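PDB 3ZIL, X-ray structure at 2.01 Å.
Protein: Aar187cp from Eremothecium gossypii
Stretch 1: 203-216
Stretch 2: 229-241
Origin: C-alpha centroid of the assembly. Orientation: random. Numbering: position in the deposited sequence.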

# COMPACT_ATOMS: atom_id res chain seq x y z
N ASP A 203 16.61 -5.22 5.03
CA ASP A 203 15.16 -5.06 4.78
C ASP A 203 14.34 -4.95 6.07
O ASP A 203 13.36 -4.19 6.13
CB ASP A 203 14.61 -6.25 4.03
CG ASP A 203 15.29 -6.50 2.74
OD1 ASP A 203 15.79 -5.57 2.10
OD2 ASP A 203 15.27 -7.68 2.35
N ILE A 204 14.71 -5.78 7.05
CA ILE A 204 14.03 -5.81 8.34
C ILE A 204 14.15 -4.46 9.06
O ILE A 204 13.15 -3.93 9.64
CB ILE A 204 14.42 -7.05 9.20
CG1 ILE A 204 13.65 -8.27 8.71
CG2 ILE A 204 14.06 -6.89 10.68
CD1 ILE A 204 14.25 -9.55 9.26
N GLU A 205 15.31 -3.83 8.98
CA GLU A 205 15.41 -2.54 9.63
C GLU A 205 14.52 -1.53 8.89
O GLU A 205 13.92 -0.66 9.53
CB GLU A 205 16.86 -2.03 9.76
CG GLU A 205 17.60 -2.89 10.77
CD GLU A 205 18.96 -2.39 11.09
OE1 GLU A 205 19.33 -1.30 10.57
OE2 GLU A 205 19.67 -3.10 11.83
N GLU A 206 14.46 -1.62 7.59
CA GLU A 206 13.53 -0.73 6.81
C GLU A 206 12.08 -0.99 7.20
O GLU A 206 11.30 -0.05 7.42
CB GLU A 206 13.65 -0.99 5.31
CG GLU A 206 14.88 -0.34 4.66
CD GLU A 206 14.84 -0.50 3.13
OE1 GLU A 206 13.83 -0.17 2.45
OE2 GLU A 206 15.81 -1.02 2.59
N TYR A 207 11.74 -2.28 7.32
CA TYR A 207 10.40 -2.67 7.76
C TYR A 207 10.06 -2.14 9.17
O TYR A 207 8.95 -1.64 9.37
CB TYR A 207 10.03 -4.16 7.60
CG TYR A 207 10.26 -4.73 6.22
CD1 TYR A 207 10.51 -3.89 5.11
CD2 TYR A 207 10.26 -6.10 6.00
CE1 TYR A 207 10.75 -4.45 3.84
CE2 TYR A 207 10.54 -6.65 4.73
CZ TYR A 207 10.77 -5.82 3.66
OH TYR A 207 11.01 -6.37 2.38
N ALA A 208 11.00 -2.26 10.12
CA ALA A 208 10.88 -1.65 11.43
C ALA A 208 10.55 -0.16 11.37
O ALA A 208 9.57 0.27 11.99
CB ALA A 208 12.08 -1.96 12.33
N GLN A 209 11.36 0.62 10.59
CA GLN A 209 11.11 2.04 10.38
C GLN A 209 9.76 2.36 9.89
O GLN A 209 9.08 3.26 10.44
CB GLN A 209 12.12 2.66 9.34
CG GLN A 209 13.55 2.51 9.82
CD GLN A 209 14.55 3.01 8.81
OE1 GLN A 209 14.31 4.04 8.14
NE2 GLN A 209 15.65 2.27 8.65
N ALA A 210 9.35 1.67 8.81
CA ALA A 210 8.07 1.90 8.20
C ALA A 210 6.94 1.56 9.20
O ALA A 210 5.91 2.26 9.27
CB ALA A 210 7.91 1.00 6.93
N PHE A 211 7.08 0.44 9.89
CA PHE A 211 6.04 0.08 10.85
C PHE A 211 5.91 1.19 11.98
O PHE A 211 4.84 1.67 12.29
CB PHE A 211 6.36 -1.27 11.49
CG PHE A 211 5.47 -1.61 12.67
CD1 PHE A 211 4.20 -2.08 12.48
CD2 PHE A 211 5.95 -1.36 14.01
CE1 PHE A 211 3.38 -2.36 13.58
CE2 PHE A 211 5.12 -1.66 15.10
CZ PHE A 211 3.83 -2.13 14.89
N GLN A 212 7.03 1.65 12.48
CA GLN A 212 6.96 2.71 13.51
C GLN A 212 6.32 3.97 12.92
O GLN A 212 5.59 4.69 13.61
CB GLN A 212 8.36 2.97 14.01
CG GLN A 212 8.87 1.71 14.73
CD GLN A 212 10.34 1.76 15.08
OE1 GLN A 212 10.96 2.85 15.05
NE2 GLN A 212 10.95 0.57 15.36
N THR A 213 6.54 4.22 11.62
CA THR A 213 5.93 5.38 11.06
C THR A 213 4.44 5.22 10.96
O THR A 213 3.70 6.13 11.34
CB THR A 213 6.50 5.71 9.71
OG1 THR A 213 7.88 5.99 9.90
CG2 THR A 213 5.83 6.89 9.10
N LEU A 214 3.99 4.09 10.44
CA LEU A 214 2.55 3.89 10.22
C LEU A 214 1.86 3.76 11.57
O LEU A 214 0.75 4.25 11.75
CB LEU A 214 2.31 2.65 9.33
CG LEU A 214 2.89 2.72 7.92
CD1 LEU A 214 2.50 1.40 7.28
CD2 LEU A 214 2.26 3.89 7.13
N ALA A 215 2.54 3.14 12.52
CA ALA A 215 1.92 2.95 13.86
C ALA A 215 1.77 4.32 14.58
O ALA A 215 0.93 4.45 15.49
CB ALA A 215 2.76 2.01 14.68
N GLY A 216 2.55 5.34 14.13
CA GLY A 216 2.48 6.73 14.63
C GLY A 216 1.45 7.64 13.96
O GLY A 216 1.36 8.83 14.31
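Stretch 2, residues 229-241: KCLIKLTNHTTVL

Helices that pack without a single hydrogen bond between them must rely on the fit of their side chains, and this pair of segments from Aar187cp illustrates how a kinked partner can extend that fit. Stretch 1 is helical from 203 to 215, the last part of a helix that begins earlier in the chain, and Gly216 leaves it. Stretch 2 enters as a helix that began earlier in the chain and runs from Lys229 toward a short break around His237, where the backbone opens to phi/psi of -92/108°, and resumes as a helix at its C-terminal end. The first of these segments runs roughly antiparallel to stretch 1, with a signed crossing angle of -143° and a closest axial approach of 9.9 Å. In a walk forward along stretch 1, the contacts run, in the main, from the end of stretch 2 to its beginning.

Ile204 opens the contact, its CG2 only 3.0 Å from OG1 of Thr239, a tight meeting of methyl and hydroxyl. One turn on, Tyr207 spans the break in stretch 2: its CB lies 3.7 Å from CD2 of Leu234 and 3.5 Å from CG2 of Val240, while its ring meets that of His237 obliquely, with centroids 5.6 Å apart and planes at 45°. At Ala208 the backbones come close, Ala208 CA lying 4.9 Å from Val240 CA. Val240 sits as a knob among Ile204, Tyr207, Ala208 and Phe211.

Ala210 contributes a modest contact, CB to CD1 of Leu234 at 4.3 Å, and forms part of the hole that receives that leucine, together with Tyr207, Phe211 and Leu214. Phe211 answers in the other direction. Adopting the t rotamer, it inserts among Leu231, Leu234, Thr235 and Val240, so that one side chain touches both helical segments of stretch 2. Phe211 CD1 is 3.6 Å from CD2 of Leu231, Phe211 CE1 3.3 Å from CG2 of Thr235, and Phe211 CB 3.7 Å from CG1 of Val240.

Leu214 carries the packing to the earlier part of stretch 2. Leu214 CD1 reaches CB of Cys230 at 3.7 Å and CD1 of Leu234 at 3.8 Å, and Leu214 CB lies 3.7 Å from CD2 of Leu231. Ala215 closes the series, its N 4.1 Å from that same Leu231 CD2. The general lesson is one of reciprocity: knobs from both stretches interlock, burying 658 Å² in total.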

# COMPACT_ATOMS: atom_id res chain seq x y z
N LYS A 229 -3.48 -3.13 5.78
CA LYS A 229 -2.78 -4.19 5.09
C LYS A 229 -1.28 -4.01 5.13
O LYS A 229 -0.56 -5.01 5.32
CB LYS A 229 -3.22 -4.33 3.62
CG LYS A 229 -4.69 -4.80 3.53
CD LYS A 229 -5.16 -4.68 2.06
CE LYS A 229 -6.68 -4.75 1.95
NZ LYS A 229 -7.12 -5.42 0.69
N CYS A 230 -0.80 -2.76 4.99
CA CYS A 230 0.64 -2.62 5.19
C CYS A 230 1.04 -3.08 6.59
O CYS A 230 2.06 -3.80 6.72
CB CYS A 230 1.11 -1.18 4.95
SG CYS A 230 0.75 -0.68 3.23
N LEU A 231 0.29 -2.66 7.61
CA LEU A 231 0.65 -2.95 9.01
C LEU A 231 0.63 -4.47 9.24
O LEU A 231 1.54 -5.05 9.91
CB LEU A 231 -0.25 -2.25 10.03
CG LEU A 231 -0.04 -0.76 10.25
CD1 LEU A 231 -1.26 -0.07 10.85
CD2 LEU A 231 1.28 -0.43 11.06
N ILE A 232 -0.36 -5.13 8.67
CA ILE A 232 -0.42 -6.61 8.81
C ILE A 232 0.86 -7.25 8.14
O ILE A 232 1.64 -7.98 8.80
CB ILE A 232 -1.69 -7.16 8.15
CG1 ILE A 232 -2.91 -6.80 8.98
CG2 ILE A 232 -1.52 -8.63 7.86
CD1 ILE A 232 -4.21 -7.02 8.25
N LYS A 233 1.08 -6.91 6.88
CA LYS A 233 2.21 -7.37 6.16
C LYS A 233 3.52 -7.09 6.84
O LYS A 233 4.34 -7.94 6.85
CB LYS A 233 2.25 -6.92 4.70
CG LYS A 233 3.01 -7.92 3.82
CD LYS A 233 2.69 -7.92 2.34
CE LYS A 233 3.71 -8.70 1.55
NZ LYS A 233 3.83 -8.37 0.11
N LEU A 234 3.69 -5.93 7.43
CA LEU A 234 4.97 -5.64 8.12
C LEU A 234 5.08 -6.50 9.40
O LEU A 234 6.13 -7.01 9.72
CB LEU A 234 5.11 -4.16 8.44
CG LEU A 234 5.16 -3.11 7.28
CD1 LEU A 234 4.70 -1.70 7.71
CD2 LEU A 234 6.59 -3.14 6.78
N THR A 235 3.96 -6.66 10.10
CA THR A 235 3.96 -7.41 11.32
C THR A 235 4.03 -8.94 11.16
O THR A 235 4.11 -9.64 12.18
CB THR A 235 2.85 -6.98 12.28
OG1 THR A 235 1.57 -7.03 11.63
CG2 THR A 235 3.11 -5.59 12.81
N ASN A 236 4.03 -9.44 9.90
CA ASN A 236 4.22 -10.84 9.61
C ASN A 236 5.65 -11.21 10.02
O ASN A 236 5.93 -12.35 10.34
CB ASN A 236 4.04 -11.16 8.11
CG ASN A 236 2.59 -11.15 7.65
OD1 ASN A 236 1.66 -11.30 8.46
ND2 ASN A 236 2.38 -11.07 6.33
N HIS A 237 6.57 -10.25 9.98
CA HIS A 237 7.96 -10.49 10.39
C HIS A 237 8.09 -10.16 11.82
O HIS A 237 8.01 -8.97 12.21
CB HIS A 237 8.87 -9.61 9.53
CG HIS A 237 8.64 -9.82 8.08
ND1 HIS A 237 9.14 -10.87 7.42
CD2 HIS A 237 7.81 -9.12 7.16
CE1 HIS A 237 8.68 -10.86 6.16
NE2 HIS A 237 7.88 -9.76 6.01
N THR A 238 8.24 -11.19 12.64
CA THR A 238 8.17 -11.03 14.08
C THR A 238 9.32 -10.20 14.57
O THR A 238 9.17 -9.48 15.57
CB THR A 238 8.09 -12.38 14.86
OG1 THR A 238 9.15 -13.20 14.41
CG2 THR A 238 6.80 -13.10 14.52
N THR A 239 10.46 -10.22 13.87
CA THR A 239 11.54 -9.33 14.29
C THR A 239 11.20 -7.81 14.18
O THR A 239 11.71 -7.02 14.98
CB THR A 239 12.94 -9.69 13.74
OG1 THR A 239 13.10 -9.17 12.44
CG2 THR A 239 13.13 -11.13 13.63
N VAL A 240 10.30 -7.42 13.25
CA VAL A 240 9.69 -6.06 13.22
C VAL A 240 8.96 -5.74 14.50
O VAL A 240 9.01 -4.63 15.01
CB VAL A 240 8.70 -5.87 12.01
CG1 VAL A 240 7.95 -4.57 12.14
CG2 VAL A 240 9.44 -5.88 10.64
N LEU A 241 8.24 -6.72 15.06
CA LEU A 241 7.57 -6.51 16.34
C LEU A 241 8.59 -6.30 17.52
O LEU A 241 8.43 -5.39 18.37
CB LEU A 241 6.63 -7.75 16.60
CG LEU A 241 5.47 -7.90 15.55
CD1 LEU A 241 4.62 -9.18 15.91
CD2 LEU A 241 4.57 -6.66 15.72